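Local coordinates for protein 2,3-bisphosphoglycerate-independent phosphoglycerate mutase (PDB 2ZKT) that probably interconverts 2-phosphoglycerate and 3-phosphoglycerate in glycolysis, as a metal-binding mutase that needs no 2,3-bisphosphoglycerate, at residues B[35-40]-B[376-381]; B[41-46]-B[364-369]; B[294-299]-B[399-404]. All coordinates share one frame; numbering follows the deposited sequence.

Contact 1 (B[35-40]-B[376-381]); sequences PNMDKL and KRFGER
CG of Asp-38, anti to its own carbonyl carbon (chi1 -67°), sets the carboxylate carbon beside Arg-377, while Phe-378 holds CG anti to its backbone N (chi1 -172°) and lies against Met-37. The backbone N of Phe-378 donates to Asp-38 OD1 over 3.1 Å in a nearly straight bond, arriving from above the carboxylate plane. A weak bond from Thr-34 OG1 is the second hold on OD1. The other oxygen, OD2, rests on the aliphatic part of Arg-377, 3.2 Å from CG. The Arg-377 chain bends at chi3, and its NE stays 4.8 Å from Asp-38 OD2, too far for a salt bridge, though the opposite charges probably still favour each other. That NE comes close to NE of Arg-377 of the second subunit, a meeting of like charges that is probably unfavourable unless screened. Met-37 SD lies 3.7 Å from Phe-378 CD2 and meets the ring obliquely. Met-37 also packs on Ile-320 and Ile-327 of helix 313-331, and Phe-378 on Leu-364. Joined here are helix 35-43 and the loop before helix 380-383, through a Met-aromatic contact beside a helix carboxylate that accepts a loop N-H, in an alkaline phosphatase-superfamily domain.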
# COMPACT_ATOMS: atom_id res chain seq x y z
N PRO B 35 1.13 -4.39 4.31
CA PRO B 35 1.70 -5.69 4.68
C PRO B 35 1.10 -6.38 5.91
O PRO B 35 1.10 -7.61 5.99
CB PRO B 35 3.19 -5.38 4.85
CG PRO B 35 3.17 -3.97 5.39
CD PRO B 35 2.13 -3.31 4.49
N ASN B 36 0.60 -5.61 6.88
CA ASN B 36 0.02 -6.19 8.10
C ASN B 36 -1.37 -6.80 7.89
O ASN B 36 -1.65 -7.91 8.36
CB ASN B 36 -0.02 -5.14 9.23
CG ASN B 36 1.38 -4.85 9.79
OD1 ASN B 36 1.99 -5.71 10.42
ND2 ASN B 36 1.89 -3.64 9.55
N MET B 37 -2.24 -6.10 7.17
CA MET B 37 -3.56 -6.67 6.91
C MET B 37 -3.40 -7.88 5.96
O MET B 37 -4.13 -8.87 6.07
CB MET B 37 -4.51 -5.60 6.32
CG MET B 37 -4.94 -4.56 7.38
SD MET B 37 -6.15 -3.30 6.86
CE MET B 37 -5.06 -1.93 6.32
N ASP B 38 -2.42 -7.82 5.04
CA ASP B 38 -2.17 -8.94 4.12
C ASP B 38 -1.70 -10.17 4.92
O ASP B 38 -2.05 -11.31 4.60
CB ASP B 38 -1.09 -8.60 3.07
CG ASP B 38 -1.54 -7.51 2.09
OD1 ASP B 38 -2.68 -7.01 2.23
OD2 ASP B 38 -0.74 -7.17 1.17
N LYS B 39 -0.89 -9.93 5.96
CA LYS B 39 -0.39 -11.01 6.80
C LYS B 39 -1.59 -11.65 7.53
O LYS B 39 -1.70 -12.88 7.59
CB LYS B 39 0.60 -10.44 7.84
CG LYS B 39 1.11 -11.48 8.83
CD LYS B 39 1.07 -10.93 10.26
CE LYS B 39 2.02 -9.75 10.44
NZ LYS B 39 2.99 -9.94 11.57
N LEU B 40 -2.47 -10.81 8.07
CA LEU B 40 -3.65 -11.30 8.77
C LEU B 40 -4.61 -12.04 7.83
O LEU B 40 -5.19 -13.07 8.20
CB LEU B 40 -4.37 -10.13 9.46
CG LEU B 40 -3.68 -9.57 10.71
CD1 LEU B 40 -4.47 -8.36 11.24
CD2 LEU B 40 -3.57 -10.66 11.78
N LYS B 376 -4.49 -14.54 0.22
CA LYS B 376 -3.14 -14.08 0.58
C LYS B 376 -3.04 -12.61 0.98
O LYS B 376 -2.21 -12.27 1.83
CB LYS B 376 -2.18 -14.34 -0.59
CG LYS B 376 -2.02 -15.82 -0.97
CD LYS B 376 -1.45 -16.62 0.20
CE LYS B 376 -1.25 -18.09 -0.18
NZ LYS B 376 -0.70 -18.91 0.96
N ARG B 377 -3.84 -11.73 0.38
CA ARG B 377 -3.82 -10.31 0.71
C ARG B 377 -5.20 -9.79 1.08
O ARG B 377 -6.21 -10.47 0.88
CB ARG B 377 -3.28 -9.48 -0.46
CG ARG B 377 -1.78 -9.59 -0.67
CD ARG B 377 -1.34 -8.73 -1.85
NE ARG B 377 -2.11 -9.05 -3.05
CZ ARG B 377 -2.09 -10.22 -3.68
NH1 ARG B 377 -1.31 -11.21 -3.22
NH2 ARG B 377 -2.85 -10.42 -4.75
N PHE B 378 -5.26 -8.57 1.62
CA PHE B 378 -6.54 -7.99 2.01
C PHE B 378 -7.01 -6.99 0.96
O PHE B 378 -6.43 -5.92 0.79
CB PHE B 378 -6.43 -7.31 3.38
CG PHE B 378 -7.77 -6.86 3.95
CD1 PHE B 378 -8.87 -7.73 3.96
CD2 PHE B 378 -7.93 -5.56 4.46
CE1 PHE B 378 -10.11 -7.33 4.46
CE2 PHE B 378 -9.18 -5.15 4.97
CZ PHE B 378 -10.27 -6.03 4.97
N GLY B 379 -8.07 -7.35 0.24
CA GLY B 379 -8.61 -6.47 -0.79
C GLY B 379 -10.00 -6.93 -1.22
O GLY B 379 -10.39 -8.07 -0.97
N GLU B 380 -10.74 -6.04 -1.88
CA GLU B 380 -12.09 -6.38 -2.32
C GLU B 380 -12.15 -7.61 -3.23
O GLU B 380 -13.01 -8.48 -3.03
CB GLU B 380 -12.76 -5.18 -3.01
CG GLU B 380 -13.07 -4.03 -2.05
CD GLU B 380 -11.96 -2.99 -1.98
OE1 GLU B 380 -10.77 -3.36 -2.06
OE2 GLU B 380 -12.29 -1.78 -1.85
N ARG B 381 -11.25 -7.72 -4.22
CA ARG B 381 -11.29 -8.88 -5.10
C ARG B 381 -10.90 -10.17 -4.37
O ARG B 381 -11.42 -11.25 -4.68
CB ARG B 381 -10.40 -8.67 -6.35
CG ARG B 381 -11.21 -8.24 -7.60
CD ARG B 381 -11.99 -6.93 -7.35
NE ARG B 381 -11.11 -5.76 -7.33
CZ ARG B 381 -10.67 -5.13 -8.43
NH1 ARG B 381 -11.03 -5.55 -9.63
NH2 ARG B 381 -9.86 -4.09 -8.33

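Contact 2 (B[41-46]-B[364-369]); sequences AEIGIL and LIAGGG. With CA (calcium ion), chain F.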
# COMPACT_ATOMS: atom_id res chain seq x y z
N ALA B 41 -4.78 -11.51 6.61
CA ALA B 41 -5.65 -12.17 5.64
C ALA B 41 -5.04 -13.52 5.29
O ALA B 41 -5.74 -14.51 5.04
CB ALA B 41 -5.78 -11.32 4.37
N GLU B 42 -3.71 -13.57 5.30
CA GLU B 42 -3.01 -14.80 4.95
C GLU B 42 -3.24 -15.92 5.96
O GLU B 42 -3.49 -17.04 5.57
CB GLU B 42 -1.52 -14.51 4.76
CG GLU B 42 -0.74 -15.61 4.05
CD GLU B 42 -0.43 -16.80 4.95
OE1 GLU B 42 0.19 -16.58 6.03
OE2 GLU B 42 -0.79 -17.95 4.59
N ILE B 43 -3.16 -15.63 7.26
CA ILE B 43 -3.39 -16.70 8.25
C ILE B 43 -4.86 -16.73 8.70
O ILE B 43 -5.27 -17.62 9.47
CB ILE B 43 -2.45 -16.54 9.51
CG1 ILE B 43 -2.41 -15.08 9.97
CG2 ILE B 43 -1.04 -16.99 9.18
CD1 ILE B 43 -3.60 -14.63 10.76
N GLY B 44 -5.64 -15.77 8.22
CA GLY B 44 -7.05 -15.71 8.58
C GLY B 44 -8.01 -16.17 7.48
O GLY B 44 -7.68 -16.99 6.61
N ILE B 45 -9.22 -15.61 7.52
CA ILE B 45 -10.25 -15.93 6.57
C ILE B 45 -10.87 -14.60 6.13
O ILE B 45 -10.98 -13.67 6.94
CB ILE B 45 -11.31 -16.86 7.23
CG1 ILE B 45 -12.27 -17.43 6.18
CG2 ILE B 45 -12.08 -16.12 8.33
CD1 ILE B 45 -13.23 -18.48 6.76
N LEU B 46 -11.27 -14.52 4.87
CA LEU B 46 -11.87 -13.31 4.32
C LEU B 46 -13.34 -13.47 3.88
O LEU B 46 -13.82 -14.58 3.63
CB LEU B 46 -11.05 -12.84 3.11
CG LEU B 46 -10.02 -11.70 3.27
CD1 LEU B 46 -9.09 -11.95 4.43
CD2 LEU B 46 -9.23 -11.58 1.95
N LEU B 364 -12.09 -9.24 7.21
CA LEU B 364 -11.11 -10.27 7.52
C LEU B 364 -11.22 -10.60 9.01
O LEU B 364 -11.51 -9.73 9.83
CB LEU B 364 -9.69 -9.81 7.15
CG LEU B 364 -8.81 -8.96 8.08
CD1 LEU B 364 -8.43 -9.73 9.34
CD2 LEU B 364 -7.54 -8.59 7.32
N ILE B 365 -11.01 -11.87 9.33
CA ILE B 365 -11.03 -12.33 10.71
C ILE B 365 -9.83 -13.26 10.89
O ILE B 365 -9.60 -14.17 10.08
CB ILE B 365 -12.32 -13.11 11.04
CG1 ILE B 365 -13.55 -12.23 10.75
CG2 ILE B 365 -12.30 -13.54 12.51
CD1 ILE B 365 -14.88 -12.96 10.95
N ALA B 366 -9.06 -13.02 11.95
CA ALA B 366 -7.88 -13.84 12.22
C ALA B 366 -7.74 -14.05 13.72
O ALA B 366 -8.18 -13.21 14.52
CB ALA B 366 -6.63 -13.16 11.65
N GLY B 367 -7.13 -15.17 14.11
CA GLY B 367 -6.96 -15.46 15.53
C GLY B 367 -7.28 -16.90 15.87
O GLY B 367 -7.48 -17.74 14.99
N GLY B 368 -7.32 -17.20 17.17
CA GLY B 368 -7.61 -18.56 17.60
C GLY B 368 -8.98 -19.01 17.12
O GLY B 368 -9.94 -18.24 17.15
N GLY B 369 -9.06 -20.26 16.65
CA GLY B 369 -10.33 -20.81 16.19
C GLY B 369 -10.61 -20.68 14.70
O GLY B 369 -11.41 -21.45 14.15
CA CA F . -4.30 -18.98 4.42
O HOH W 1 -6.28 -16.89 4.34
O HOH W 2 -2.53 -19.81 5.32
O HOH W 3 -3.53 -17.87 2.59
O HOH W 4 -5.83 -17.10 12.19
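Ile-43 and Ala-366 meet at the end of helix 35-43: CG1 of Ile-43 sits between backbone N and carbonyl carbon (chi1 44°), the crowded position, and CD1 beyond it reaches Ala-366 CB at 3.5 Å. Gly-44 then turns the chain where a side chain could not fit, since a CB would run into Ile-365 O and Ala-366 CB. Ile-45 and Ile-365 follow as an antiparallel hydrogen-bonded pair, N to O at 3.0 Å in both directions, joining strand 45-50 to strand 361-366 in the large mixed sheet of the domain. Their side chains lie side by side, pointing the same way; with CG1 of Ile-45 anti to N (chi1 -170°), CG2 lies between backbone N and carbonyl carbon, 3.6 Å from Ile-365 O. On the opposite sheet face Leu-46 CD1 presses on Leu-364 CB at 3.5 Å, and Leu-364 CD2 reaches back toward Ala-41 CB. A water bonded to Ile-43 O and accepting from Gly-367 N links helix end to loop. The calcium ion is bound by Glu-42 O at 2.4 Å, by waters, by Thr-372 OG1 and by Asp-373 O. Glu-42 OE2 accepts from one of these waters over 2.6 Å, so the side chain meets the ion through its water shell.

Contact 3 (B[294-299]-B[399-404]); sequences YDFVFL and IMMDLM
Phe-296 is the one large bump that strand 296-301 pushes at helix 396-403, and two methionines of that helix, Met-400 and Met-401, with Met-404 just past its end, line the hollow on this side. The backbones stay well apart, with CA of Phe-296 9.2 Å from CA of Met-401, and the gap is bridged mostly by side chains. CG anti to the backbone N (chi1 -164°) carries the phenylalanine ring toward the helix, and its CD1-CE1-CZ side meets the methionine ends. Met-401, bent at chi2, sets its CE obliquely against CD1 of Phe-296 at 3.5 Å. Met-404 comes in at the ring edge, close to the ring plane, its CE 3.8 Å from the same CD1 and also near Asp-295 O. Met-400 crosses the ring at about a right angle near its far end, CE to Phe-296 CE1 at 3.8 Å, and its SD lies at the edge, 5.2 Å from the centroid. An alanine at Phe-296 would probably open a gap between sheet and helix and leave the three methionine ends less firmly placed. Around the pocket Leu-9 of strand 6-12 touches both Phe-296 and Met-400, while Phe-238 and Phe-264 pack on the phenylalanine. Met-400 packs on Ala-342 and Met-404 on Val-340, both of strand 339-344. Two Met-aromatic edge contacts, from Met-400 and Met-404, thus sit within a largely apolar helix-on-sheet layer of the kind found in alpha/beta folds, here laid against the central mixed sheet of the metalloenzyme domain.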
# COMPACT_ATOMS: atom_id res chain seq x y z
N TYR B 294 -10.84 -5.39 29.38
CA TYR B 294 -12.12 -5.60 28.73
C TYR B 294 -12.08 -6.88 27.90
O TYR B 294 -10.99 -7.33 27.51
CB TYR B 294 -12.44 -4.39 27.83
CG TYR B 294 -12.86 -3.15 28.60
CD1 TYR B 294 -14.20 -2.93 28.94
CD2 TYR B 294 -11.91 -2.18 28.96
CE1 TYR B 294 -14.60 -1.78 29.62
CE2 TYR B 294 -12.30 -1.02 29.66
CZ TYR B 294 -13.65 -0.83 29.98
OH TYR B 294 -14.06 0.30 30.67
N ASP B 295 -13.24 -7.47 27.63
CA ASP B 295 -13.28 -8.70 26.84
C ASP B 295 -13.39 -8.39 25.35
O ASP B 295 -12.82 -9.10 24.52
CB ASP B 295 -14.47 -9.57 27.25
CG ASP B 295 -14.56 -9.77 28.74
OD1 ASP B 295 -13.61 -10.38 29.31
OD2 ASP B 295 -15.56 -9.32 29.34
N PHE B 296 -14.11 -7.32 25.03
CA PHE B 296 -14.32 -6.92 23.64
C PHE B 296 -13.93 -5.45 23.46
O PHE B 296 -14.42 -4.58 24.20
CB PHE B 296 -15.81 -7.10 23.27
CG PHE B 296 -16.07 -7.08 21.80
CD1 PHE B 296 -15.91 -8.24 21.03
CD2 PHE B 296 -16.46 -5.90 21.16
CE1 PHE B 296 -16.13 -8.22 19.65
CE2 PHE B 296 -16.68 -5.87 19.78
CZ PHE B 296 -16.52 -7.03 19.03
N VAL B 297 -13.06 -5.18 22.48
CA VAL B 297 -12.62 -3.82 22.21
C VAL B 297 -12.93 -3.44 20.76
O VAL B 297 -12.66 -4.21 19.82
CB VAL B 297 -11.09 -3.64 22.49
CG1 VAL B 297 -10.60 -2.29 21.97
CG2 VAL B 297 -10.82 -3.73 24.00
N PHE B 298 -13.48 -2.24 20.58
CA PHE B 298 -13.84 -1.71 19.27
C PHE B 298 -12.96 -0.49 18.97
O PHE B 298 -12.85 0.42 19.79
CB PHE B 298 -15.33 -1.32 19.27
CG PHE B 298 -15.76 -0.55 18.05
CD1 PHE B 298 -15.79 -1.16 16.79
CD2 PHE B 298 -16.12 0.79 18.15
CE1 PHE B 298 -16.18 -0.44 15.65
CE2 PHE B 298 -16.51 1.53 17.01
CZ PHE B 298 -16.54 0.91 15.76
N LEU B 299 -12.33 -0.47 17.80
CA LEU B 299 -11.46 0.64 17.40
C LEU B 299 -11.97 1.24 16.08
O LEU B 299 -12.17 0.52 15.09
CB LEU B 299 -10.01 0.15 17.22
CG LEU B 299 -8.98 1.12 16.62
CD1 LEU B 299 -8.94 2.42 17.40
CD2 LEU B 299 -7.62 0.45 16.63
N ILE B 399 -20.23 -14.23 14.87
CA ILE B 399 -19.14 -15.10 14.43
C ILE B 399 -17.89 -14.85 15.29
O ILE B 399 -17.13 -15.78 15.59
CB ILE B 399 -18.82 -14.87 12.92
CG1 ILE B 399 -19.94 -15.47 12.06
CG2 ILE B 399 -17.47 -15.47 12.55
CD1 ILE B 399 -19.83 -15.10 10.58
N MET B 400 -17.66 -13.59 15.68
CA MET B 400 -16.50 -13.28 16.52
C MET B 400 -16.72 -13.89 17.89
O MET B 400 -15.81 -14.51 18.45
CB MET B 400 -16.31 -11.77 16.70
CG MET B 400 -15.66 -11.09 15.54
SD MET B 400 -15.54 -9.33 15.82
CE MET B 400 -13.97 -9.22 16.71
N MET B 401 -17.93 -13.72 18.42
CA MET B 401 -18.26 -14.24 19.74
C MET B 401 -18.14 -15.76 19.77
O MET B 401 -17.72 -16.32 20.79
CB MET B 401 -19.68 -13.80 20.16
CG MET B 401 -19.77 -12.33 20.58
SD MET B 401 -18.81 -11.95 22.08
CE MET B 401 -18.67 -10.15 21.99
N ASP B 402 -18.47 -16.41 18.66
CA ASP B 402 -18.37 -17.87 18.60
C ASP B 402 -16.90 -18.31 18.58
O ASP B 402 -16.51 -19.28 19.22
CB ASP B 402 -19.12 -18.38 17.35
CG ASP B 402 -19.15 -19.91 17.34
OD1 ASP B 402 -19.63 -20.50 18.31
OD2 ASP B 402 -18.74 -20.51 16.35
N LEU B 403 -16.08 -17.57 17.80
CA LEU B 403 -14.65 -17.89 17.77
C LEU B 403 -14.02 -17.64 19.15
O LEU B 403 -13.01 -18.23 19.53
CB LEU B 403 -13.96 -17.00 16.74
CG LEU B 403 -14.25 -17.40 15.29
CD1 LEU B 403 -13.92 -16.28 14.31
CD2 LEU B 403 -13.43 -18.62 14.82
N MET B 404 -14.63 -16.67 19.88
CA MET B 404 -14.17 -16.34 21.23
C MET B 404 -14.74 -17.30 22.28
O MET B 404 -14.50 -17.17 23.47
CB MET B 404 -14.64 -14.91 21.56
CG MET B 404 -13.86 -13.79 20.87
SD MET B 404 -14.83 -12.27 20.65
CE MET B 404 -14.76 -11.63 22.33

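Overall arrangement
From the N terminus, helix 35-43 makes the first half of contact 1 and runs straight into contact 2, where strand 45-50 begins. Much later strand 296-301 opens contact 3. The chain then returns: strand 361-366 closes contact 2, residues 376-381 close contact 1 around it, and helix 396-403 closes contact 3 last. Contact 3 therefore crosses both other loops. Contacts 1 and 2 touch through Phe-378 and Leu-364, contacts 2 and 3 where Ile-365 meets Ile-399 and Leu-403; contacts 1 and 3 stay apart. Contact 1 joins helix 35-43 to the loop leading into helix 380-383, contact 2 pairs two strands of the mixed sheet, and contact 3 lays helix 396-403 on it.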